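Local coordinates for Lmo2125 protein (Listeria monocytogenes serovar 1/2a, PDB 5TU0) that binds maltose and probably delivers it to a membrane transporter as the solute-binding lipoprotein of a sugar uptake system, at residues Val117-Lys122 and Trp241-Tyr246; Asp123-Ala128 and Lys232-Leu237; Ala256-Leu261 and Ile333-Asn338. The protein carries 2 engineered substitutions. One frame throughout, in Å; residues are numbered along the deposited sequence.

Contact 1. Residues Val117-Lys122 and Trp241-Tyr246; sequences VLYYNK and WSAANY. With GLC (alpha-D-glucopyranose), chain B.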
loop_
_atom_site.group_PDB
_atom_site.type_symbol
_atom_site.label_atom_id
_atom_site.label_comp_id
_atom_site.label_asym_id
_atom_site.label_seq_id
_atom_site.Cartn_x
_atom_site.Cartn_y
_atom_site.Cartn_z
ATOM N N VAL A 117 -3.265 2.778 -8.178
ATOM C CA VAL A 117 -3.284 2.775 -9.626
ATOM C C VAL A 117 -4.479 3.601 -10.098
ATOM O O VAL A 117 -5.274 4.080 -9.280
ATOM C CB VAL A 117 -3.381 1.323 -10.189
ATOM C CG1 VAL A 117 -2.163 0.495 -9.779
ATOM C CG2 VAL A 117 -4.651 0.618 -9.725
ATOM N N LEU A 118 -4.594 3.775 -11.406
ATOM C CA LEU A 118 -5.749 4.477 -11.983
ATOM C C LEU A 118 -6.681 3.450 -12.642
ATOM O O LEU A 118 -6.284 2.753 -13.595
ATOM C CB LEU A 118 -5.313 5.479 -13.049
ATOM C CG LEU A 118 -6.461 6.287 -13.661
ATOM C CD1 LEU A 118 -6.872 7.406 -12.710
ATOM C CD2 LEU A 118 -6.107 6.856 -15.026
ATOM N N TYR A 119 -7.898 3.330 -12.121
ATOM C CA TYR A 119 -8.925 2.491 -12.743
ATOM C C TYR A 119 -9.706 3.389 -13.661
ATOM O O TYR A 119 -9.937 4.549 -13.320
ATOM C CB TYR A 119 -9.911 1.941 -11.723
ATOM C CG TYR A 119 -9.370 0.845 -10.858
ATOM C CD1 TYR A 119 -9.333 -0.462 -11.324
ATOM C CD2 TYR A 119 -8.943 1.102 -9.555
ATOM C CE1 TYR A 119 -8.846 -1.483 -10.534
ATOM C CE2 TYR A 119 -8.472 0.088 -8.753
ATOM C CZ TYR A 119 -8.420 -1.205 -9.248
ATOM O OH TYR A 119 -7.935 -2.215 -8.472
ATOM N N TYR A 120 -10.101 2.884 -14.826
ATOM C CA TYR A 120 -10.950 3.678 -15.739
ATOM C C TYR A 120 -11.953 2.755 -16.407
ATOM O O TYR A 120 -11.765 1.526 -16.465
ATOM C CB TYR A 120 -10.136 4.484 -16.778
ATOM C CG TYR A 120 -9.490 3.665 -17.868
ATOM C CD1 TYR A 120 -8.312 2.967 -17.635
ATOM C CD2 TYR A 120 -10.058 3.595 -19.149
ATOM C CE1 TYR A 120 -7.731 2.208 -18.634
ATOM C CE2 TYR A 120 -9.472 2.839 -20.155
ATOM C CZ TYR A 120 -8.310 2.151 -19.886
ATOM O OH TYR A 120 -7.721 1.395 -20.869
ATOM N N ASN A 121 -13.023 3.355 -16.889
ATOM C CA ASN A 121 -14.096 2.621 -17.527
ATOM C C ASN A 121 -13.926 2.661 -19.044
ATOM O O ASN A 121 -14.072 3.733 -19.659
ATOM C CB ASN A 121 -15.425 3.234 -17.107
ATOM C CG ASN A 121 -16.607 2.371 -17.478
ATOM O OD1 ASN A 121 -16.560 1.612 -18.458
ATOM N ND2 ASN A 121 -17.682 2.489 -16.709
ATOM N N LYS A 122 -13.626 1.494 -19.641
ATOM C CA LYS A 122 -13.427 1.387 -21.081
ATOM C C LYS A 122 -14.695 1.677 -21.899
ATOM O O LYS A 122 -14.604 1.953 -23.105
ATOM C CB LYS A 122 -12.852 0.019 -21.463
ATOM C CG LYS A 122 -11.520 -0.321 -20.812
ATOM C CD LYS A 122 -10.944 -1.585 -21.426
ATOM C CE LYS A 122 -9.619 -1.961 -20.825
ATOM N NZ LYS A 122 -9.119 -3.201 -21.465
ATOM N N TRP A 241 -6.928 -3.910 -4.324
ATOM C CA TRP A 241 -7.984 -4.598 -3.558
ATOM C C TRP A 241 -9.401 -4.344 -4.089
ATOM O O TRP A 241 -10.283 -5.151 -3.860
ATOM C CB TRP A 241 -7.911 -4.231 -2.061
ATOM C CG TRP A 241 -7.962 -2.756 -1.787
ATOM C CD1 TRP A 241 -9.075 -1.987 -1.657
ATOM C CD2 TRP A 241 -6.838 -1.873 -1.625
ATOM N NE1 TRP A 241 -8.717 -0.677 -1.427
ATOM C CE2 TRP A 241 -7.353 -0.582 -1.397
ATOM C CE3 TRP A 241 -5.445 -2.055 -1.650
ATOM C CZ2 TRP A 241 -6.530 0.535 -1.194
ATOM C CZ3 TRP A 241 -4.622 -0.939 -1.437
ATOM C CH2 TRP A 241 -5.175 0.338 -1.217
ATOM N N SER A 242 -9.612 -3.238 -4.801
ATOM C CA SER A 242 -10.945 -2.918 -5.329
ATOM C C SER A 242 -11.332 -3.628 -6.647
ATOM O O SER A 242 -12.511 -3.662 -7.003
ATOM C CB SER A 242 -11.067 -1.413 -5.561
ATOM O OG SER A 242 -10.857 -0.702 -4.368
ATOM N N ALA A 243 -10.348 -4.151 -7.378
ATOM C CA ALA A 243 -10.607 -4.790 -8.683
ATOM C C ALA A 243 -11.685 -5.880 -8.603
ATOM O O ALA A 243 -12.610 -5.895 -9.419
ATOM C CB ALA A 243 -9.320 -5.350 -9.267
ATOM N N ALA A 244 -11.576 -6.757 -7.609
ATOM C CA ALA A 244 -12.555 -7.828 -7.396
ATOM C C ALA A 244 -13.994 -7.292 -7.425
ATOM O O ALA A 244 -14.858 -7.900 -8.049
ATOM C CB ALA A 244 -12.283 -8.547 -6.076
ATOM N N ASN A 245 -14.237 -6.159 -6.762
ATOM C CA ASN A 245 -15.571 -5.524 -6.747
ATOM C C ASN A 245 -16.014 -5.061 -8.121
ATOM O O ASN A 245 -17.193 -5.153 -8.461
ATOM C CB ASN A 245 -15.603 -4.300 -5.819
ATOM C CG ASN A 245 -15.383 -4.655 -4.368
ATOM O OD1 ASN A 245 -15.693 -5.756 -3.938
ATOM N ND2 ASN A 245 -14.863 -3.710 -3.599
ATOM N N TYR A 246 -15.086 -4.527 -8.907
ATOM C CA TYR A 246 -15.449 -4.052 -10.243
ATOM C C TYR A 246 -15.730 -5.240 -11.156
ATOM O O TYR A 246 -16.549 -5.135 -12.053
ATOM C CB TYR A 246 -14.377 -3.125 -10.830
ATOM C CG TYR A 246 -13.930 -2.022 -9.883
ATOM C CD1 TYR A 246 -14.837 -1.390 -9.036
ATOM C CD2 TYR A 246 -12.613 -1.580 -9.878
ATOM C CE1 TYR A 246 -14.437 -0.387 -8.179
ATOM C CE2 TYR A 246 -12.200 -0.567 -9.021
ATOM C CZ TYR A 246 -13.119 0.025 -8.175
ATOM O OH TYR A 246 -12.729 1.024 -7.323
HETATM C C1 GLC B . -8.670 -3.633 2.204
HETATM C C2 GLC B . -7.268 -4.163 1.885
HETATM C C3 GLC B . -6.159 -3.329 2.526
HETATM C C4 GLC B . -6.379 -1.831 2.352
HETATM C C5 GLC B . -7.801 -1.447 2.752
HETATM C C6 GLC B . -8.054 0.044 2.541
HETATM O O1 GLC B . -9.027 -3.952 3.558
HETATM O O2 GLC B . -7.163 -5.516 2.341
HETATM O O3 GLC B . -4.902 -3.680 1.936
HETATM O O4 GLC B . -5.427 -1.133 3.169
HETATM O O5 GLC B . -8.740 -2.217 1.990
HETATM O O6 GLC B . -9.454 0.311 2.388
#
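The hydroxyl of Tyr119 reaches the backbone of Ala243: its OH lies 3.3 Å from Ala243 N and 3.5 Å from Ala243 CB, while its clear hydrogen bond is to the carbonyl of Gly239, just ahead of Trp241-Tyr246. The ring itself meets Tyr246 in a T-shaped (edge-to-face) stack, the edge of Tyr246 toward the face of Tyr119, with centroids 4.8 Å apart and planes at 81°. Tyr246 CE2 stands over the middle of the Tyr119 face, 3.7 Å from Tyr119 CG, and CD2 follows it over the CD1-CE1 side; the opposite face of Tyr119 carries Val117 CG2 near its rim. Gln225 NE2 hydrogen-bonds to the Tyr246 hydroxyl at its far end. In the same segment Trp241 turns away from the strand, its CG between backbone N and carbonyl carbon (chi1 55°), and lays its indole face against the bound glucose, with GLC C4 over the ring centre and GLC O5 3.7 Å from Trp241 CD1. This is the aromatic-sugar platform of a maltose site. The tyrosine pair lies behind it, joining strand 105-121 to helix 243-248, with Ile236 of strand 235-238 touching both tyrosines and Leu328 of helix 327-336 packed on Tyr119 and Ala243.

Contact 2. Residues Asp123-Ala128 and Lys232-Leu237; sequences DLLDKA and KAAAIL
Ala234, Leu124 and Leu125 carry most of this small apolar contact, in which two consecutive leucines of a loop close on one alanine. The methyl of Ala234 meets the branch point of Leu125, CB to CG at 3.9 Å, with both Leu125 methyls also within about 4 Å of Ala234 CB, so the alanine abuts the forked end of the side chain. Leu125 CD1 also comes within 3.9 Å of Ala234 O. Leu124 touches with a single branch: its CD1 lies 3.9 Å from Ala234 CA and 3.8 Å from Ala233 O, so that this methyl rests on the backbone more than on the side chain, and Ala234 CB is a little farther away at 4.3 Å. Leu124 CD1 and Leu125 CG approach from different directions, roughly at right angles about Ala234 CA. The CA atoms of Leu124 and Ala234 are 6.0 Å apart, the nearest approach of the two backbones. Phe144 also packs on Ala234, and Arg143 on Leu124. Asn121 pairs with Ala234 through the backbone; after that pair the chain leaving strand 105-121 turns back, and its two leucines close over Ala234, just before strand 235-238, the antiparallel neighbour of 105-121 in the sheet of a periplasmic-binding-protein fold.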
loop_
_atom_site.group_PDB
_atom_site.type_symbol
_atom_site.label_atom_id
_atom_site.label_comp_id
_atom_site.label_asym_id
_atom_site.label_seq_id
_atom_site.Cartn_x
_atom_site.Cartn_y
_atom_site.Cartn_z
ATOM N N ASP A 123 -15.868 1.603 -21.269
ATOM C CA ASP A 123 -17.127 1.965 -21.959
ATOM C C ASP A 123 -17.332 3.483 -22.013
ATOM O O ASP A 123 -18.185 3.960 -22.764
ATOM C CB ASP A 123 -18.349 1.319 -21.300
ATOM C CG ASP A 123 -18.414 -0.184 -21.517
ATOM O OD1 ASP A 123 -17.752 -0.690 -22.445
ATOM O OD2 ASP A 123 -19.167 -0.855 -20.777
ATOM N N LEU A 124 -16.548 4.235 -21.239
ATOM C CA LEU A 124 -16.655 5.706 -21.211
ATOM C C LEU A 124 -15.486 6.443 -21.881
ATOM O O LEU A 124 -15.677 7.542 -22.433
ATOM C CB LEU A 124 -16.750 6.173 -19.759
ATOM C CG LEU A 124 -17.932 5.621 -18.963
ATOM C CD1 LEU A 124 -17.829 6.041 -17.504
ATOM C CD2 LEU A 124 -19.243 6.081 -19.591
ATOM N N LEU A 125 -14.286 5.855 -21.796
ATOM C CA LEU A 125 -13.078 6.433 -22.381
ATOM C C LEU A 125 -12.440 5.516 -23.424
ATOM O O LEU A 125 -12.430 4.289 -23.253
ATOM C CB LEU A 125 -12.037 6.704 -21.286
ATOM C CG LEU A 125 -12.457 7.666 -20.172
ATOM C CD1 LEU A 125 -11.331 7.825 -19.142
ATOM C CD2 LEU A 125 -12.841 9.007 -20.767
ATOM N N ASP A 126 -11.875 6.131 -24.467
ATOM C CA ASP A 126 -11.186 5.415 -25.550
ATOM C C ASP A 126 -9.851 4.855 -25.099
ATOM O O ASP A 126 -9.357 3.898 -25.683
ATOM C CB ASP A 126 -10.927 6.334 -26.748
ATOM C CG ASP A 126 -12.189 6.799 -27.414
ATOM O OD1 ASP A 126 -13.235 6.117 -27.283
ATOM O OD2 ASP A 126 -12.129 7.847 -28.097
ATOM N N LYS A 127 -9.254 5.488 -24.098
ATOM C CA LYS A 127 -7.989 5.015 -23.534
ATOM C C LYS A 127 -7.734 5.618 -22.161
ATOM O O LYS A 127 -8.384 6.584 -21.767
ATOM C CB LYS A 127 -6.836 5.372 -24.453
ATOM C CG LYS A 127 -6.672 6.856 -24.725
ATOM C CD LYS A 127 -5.519 7.030 -25.692
ATOM C CE LYS A 127 -5.346 8.463 -26.142
ATOM N NZ LYS A 127 -4.258 8.554 -27.164
ATOM N N ALA A 128 -6.768 5.048 -21.437
ATOM C CA ALA A 128 -6.419 5.562 -20.132
ATOM C C ALA A 128 -5.870 6.984 -20.260
ATOM O O ALA A 128 -5.057 7.244 -21.146
ATOM C CB ALA A 128 -5.375 4.665 -19.476
ATOM N N LYS A 232 -20.710 6.438 -13.683
ATOM C CA LYS A 232 -20.804 7.911 -13.621
ATOM C C LYS A 232 -19.446 8.613 -13.453
ATOM O O LYS A 232 -19.354 9.828 -13.621
ATOM C CB LYS A 232 -21.753 8.300 -12.500
ATOM C CG LYS A 232 -23.155 7.738 -12.693
ATOM C CD LYS A 232 -24.053 8.051 -11.517
ATOM C CE LYS A 232 -25.459 7.547 -11.782
ATOM N NZ LYS A 232 -26.364 7.931 -10.670
ATOM N N ALA A 233 -18.414 7.855 -13.062
ATOM C CA ALA A 233 -17.049 8.372 -12.978
ATOM C C ALA A 233 -16.235 7.615 -14.018
ATOM O O ALA A 233 -16.286 6.378 -14.065
ATOM C CB ALA A 233 -16.465 8.165 -11.589
ATOM N N ALA A 234 -15.493 8.343 -14.846
ATOM C CA ALA A 234 -14.699 7.734 -15.925
ATOM C C ALA A 234 -13.365 7.151 -15.469
ATOM O O ALA A 234 -12.896 6.157 -16.043
ATOM C CB ALA A 234 -14.462 8.744 -17.030
ATOM N N ALA A 235 -12.771 7.762 -14.448
ATOM C CA ALA A 235 -11.478 7.336 -13.925
ATOM C C ALA A 235 -11.337 7.707 -12.457
ATOM O O ALA A 235 -11.764 8.794 -12.025
ATOM C CB ALA A 235 -10.355 7.975 -14.737
ATOM N N ILE A 236 -10.736 6.803 -11.682
ATOM C CA ILE A 236 -10.543 7.060 -10.276
ATOM C C ILE A 236 -9.238 6.469 -9.794
ATOM O O ILE A 236 -8.702 5.521 -10.400
ATOM C CB ILE A 236 -11.662 6.422 -9.383
ATOM C CG1 ILE A 236 -11.660 4.884 -9.474
ATOM C CG2 ILE A 236 -13.032 6.926 -9.778
ATOM C CD1 ILE A 236 -12.620 4.215 -8.505
ATOM N N LEU A 237 -8.730 7.025 -8.707
ATOM C CA LEU A 237 -7.535 6.510 -8.048
ATOM C C LEU A 237 -8.027 5.382 -7.148
ATOM O O LEU A 237 -9.053 5.540 -6.501
ATOM C CB LEU A 237 -6.902 7.632 -7.232
ATOM C CG LEU A 237 -5.558 7.412 -6.564
ATOM C CD1 LEU A 237 -4.503 7.019 -7.581
ATOM C CD2 LEU A 237 -5.169 8.688 -5.839
#

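Contact 3. Residues Ala256-Leu261 and Ile333-Asn338; sequences AKIPTL and IEQYKN
Gln335 and Ile258 cross at about a right angle, the amide of the glutamine lying against the isoleucine side chain while its oxygen reaches the isoleucine backbone. Ile258 N donates to Gln335 OE1 at 2.8 Å, with an N-H...O angle of 150°; the donor stands above the carbonyl plane of the amide, 38° out of it. With CG anti to the backbone N (chi1 -170°) and a bend at chi2, Gln335 carries its amide out from the helix to the loop. There Ile258 CG1 and CD1 each lie 3.8 Å from Gln335 CD, so the side chain packs against the same group that holds its main chain. Lys257 and Glu334 instead run side by side, pointing the same way, and touch only through carbon: Lys257 CB is 4.1 Å from Glu334 CG. Their charged ends stay apart, with Lys257 NZ 6.4 Å from Glu334 OE2. The lysine folds back at chi3 and chi4 so that NZ hydrogen-bonds to Ile258 O at 3.0 Å, and it forms a salt bridge with Glu266. A helix glutamine thus serves a main-chain N-H, a side-chain-to-backbone bridge between helix 327-336 and the loop that follows strand 253-256, part of the mixed sheet of the solute-binding-protein fold.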
loop_
_atom_site.group_PDB
_atom_site.type_symbol
_atom_site.label_atom_id
_atom_site.label_comp_id
_atom_site.label_asym_id
_atom_site.label_seq_id
_atom_site.Cartn_x
_atom_site.Cartn_y
_atom_site.Cartn_z
ATOM N N ALA A 256 -4.434 1.430 -15.349
ATOM C CA ALA A 256 -3.233 2.085 -15.819
ATOM C C ALA A 256 -2.429 2.695 -14.679
ATOM O O ALA A 256 -2.912 2.835 -13.534
ATOM C CB ALA A 256 -3.607 3.171 -16.819
ATOM N N LYS A 257 -1.183 3.035 -14.992
ATOM C CA LYS A 257 -0.363 3.794 -14.062
ATOM C C LYS A 257 -1.111 5.090 -13.763
ATOM O O LYS A 257 -1.952 5.527 -14.559
ATOM C CB LYS A 257 0.999 4.141 -14.681
ATOM C CG LYS A 257 0.897 5.017 -15.929
ATOM C CD LYS A 257 2.250 5.350 -16.543
ATOM C CE LYS A 257 2.998 6.402 -15.751
ATOM N NZ LYS A 257 2.336 7.737 -15.787
ATOM N N ILE A 258 -0.805 5.707 -12.641
ATOM C CA ILE A 258 -1.432 6.985 -12.299
ATOM C C ILE A 258 -0.912 8.047 -13.304
ATOM O O ILE A 258 0.276 8.059 -13.661
ATOM C CB ILE A 258 -1.137 7.396 -10.835
ATOM C CG1 ILE A 258 -1.574 6.270 -9.862
ATOM C CG2 ILE A 258 -1.816 8.723 -10.517
ATOM C CD1 ILE A 258 -1.149 6.467 -8.421
ATOM N N PRO A 259 -1.802 8.906 -13.816
ATOM C CA PRO A 259 -1.299 9.875 -14.777
ATOM C C PRO A 259 -0.204 10.804 -14.234
ATOM O O PRO A 259 -0.153 11.093 -13.041
ATOM C CB PRO A 259 -2.561 10.668 -15.171
ATOM C CG PRO A 259 -3.685 9.738 -14.884
ATOM C CD PRO A 259 -3.267 8.969 -13.681
ATOM N N THR A 260 0.653 11.261 -15.141
ATOM C CA THR A 260 1.767 12.167 -14.826
ATOM C C THR A 260 1.270 13.532 -14.334
ATOM O O THR A 260 0.347 14.097 -14.898
ATOM C CB THR A 260 2.651 12.324 -16.083
ATOM O OG1 THR A 260 3.132 11.022 -16.479
ATOM C CG2 THR A 260 3.837 13.285 -15.836
ATOM N N LEU A 261 1.877 14.045 -13.272
ATOM C CA LEU A 261 1.502 15.336 -12.698
ATOM C C LEU A 261 1.891 16.505 -13.607
ATOM O O LEU A 261 2.702 16.343 -14.525
ATOM C CB LEU A 261 2.147 15.504 -11.316
ATOM C CG LEU A 261 1.714 14.506 -10.226
ATOM C CD1 LEU A 261 2.625 14.549 -9.002
ATOM C CD2 LEU A 261 0.257 14.752 -9.827
ATOM N N ILE A 333 2.896 -2.876 -11.306
ATOM C CA ILE A 333 4.345 -2.991 -11.530
ATOM C C ILE A 333 4.962 -1.656 -11.967
ATOM O O ILE A 333 6.027 -1.253 -11.470
ATOM C CB ILE A 333 4.660 -4.100 -12.562
ATOM C CG1 ILE A 333 4.316 -5.479 -11.968
ATOM C CG2 ILE A 333 6.124 -4.050 -12.977
ATOM C CD1 ILE A 333 4.360 -6.627 -12.966
ATOM N N GLU A 334 4.282 -0.987 -12.902
ATOM C CA GLU A 334 4.756 0.282 -13.439
ATOM C C GLU A 334 4.715 1.374 -12.392
ATOM O O GLU A 334 5.690 2.098 -12.213
ATOM C CB GLU A 334 3.907 0.693 -14.651
ATOM C CG GLU A 334 4.362 1.953 -15.370
ATOM C CD GLU A 334 5.767 1.844 -15.942
ATOM O OE1 GLU A 334 6.173 0.734 -16.366
ATOM O OE2 GLU A 334 6.456 2.890 -15.982
ATOM N N GLN A 335 3.600 1.480 -11.685
ATOM C CA GLN A 335 3.459 2.527 -10.674
ATOM C C GLN A 335 4.405 2.304 -9.486
ATOM O O GLN A 335 4.938 3.253 -8.913
ATOM C CB GLN A 335 2.015 2.635 -10.190
ATOM C CG GLN A 335 1.770 3.858 -9.336
ATOM C CD GLN A 335 2.002 5.145 -10.105
ATOM O OE1 GLN A 335 1.582 5.283 -11.251
ATOM N NE2 GLN A 335 2.673 6.090 -9.476
ATOM N N TYR A 336 4.650 1.044 -9.148
ATOM C CA TYR A 336 5.522 0.730 -8.008
ATOM C C TYR A 336 6.928 1.321 -8.187
ATOM O O TYR A 336 7.595 1.652 -7.205
ATOM C CB TYR A 336 5.568 -0.789 -7.783
ATOM C CG TYR A 336 6.063 -1.192 -6.429
ATOM C CD1 TYR A 336 5.209 -1.167 -5.322
ATOM C CD2 TYR A 336 7.363 -1.623 -6.246
ATOM C CE1 TYR A 336 5.652 -1.563 -4.072
ATOM C CE2 TYR A 336 7.811 -2.018 -5.006
ATOM C CZ TYR A 336 6.957 -1.975 -3.927
ATOM O OH TYR A 336 7.435 -2.365 -2.703
ATOM N N LYS A 337 7.356 1.498 -9.441
ATOM C CA LYS A 337 8.666 2.097 -9.747
ATOM C C LYS A 337 8.788 3.486 -9.129
ATOM O O LYS A 337 9.880 3.904 -8.765
ATOM C CB LYS A 337 8.896 2.234 -11.257
ATOM C CG LYS A 337 8.916 0.938 -12.047
ATOM C CD LYS A 337 8.996 1.252 -13.531
ATOM C CE LYS A 337 8.804 0.021 -14.385
ATOM N NZ LYS A 337 9.844 -1.005 -14.120
ATOM N N ASN A 338 7.660 4.175 -9.002
ATOM C CA ASN A 338 7.637 5.531 -8.446
ATOM C C ASN A 338 7.109 5.599 -7.012
ATOM O O ASN A 338 6.964 6.686 -6.475
ATOM C CB ASN A 338 6.777 6.427 -9.353
ATOM C CG ASN A 338 7.247 6.417 -10.797
ATOM O OD1 ASN A 338 6.490 6.079 -11.705
ATOM N ND2 ASN A 338 8.490 6.742 -11.007
#

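In the fold
Of the segments in these contacts, the end of strand 105-121 comes first and runs straight into the loop at 123-128, so contacts 1 and 2 begin back to back. Contact 2 closes first, when the chain returns at 232-237 after 103 intervening residues, half of them helical; contact 1 closes just afterwards at 241-246 and therefore encloses it. Contact 3 follows in series, opening at 256-261 and closing at helix 327-336. All three meet around strand 105-121: Tyr119 O and Ile236 N, 2.9 Å apart, probably link contacts 1 and 2, Leu118 N and Ala256 O do so for contacts 1 and 3, and Ala128 CB packs on Ala256 CB, 3.5 Å away, between contacts 2 and 3.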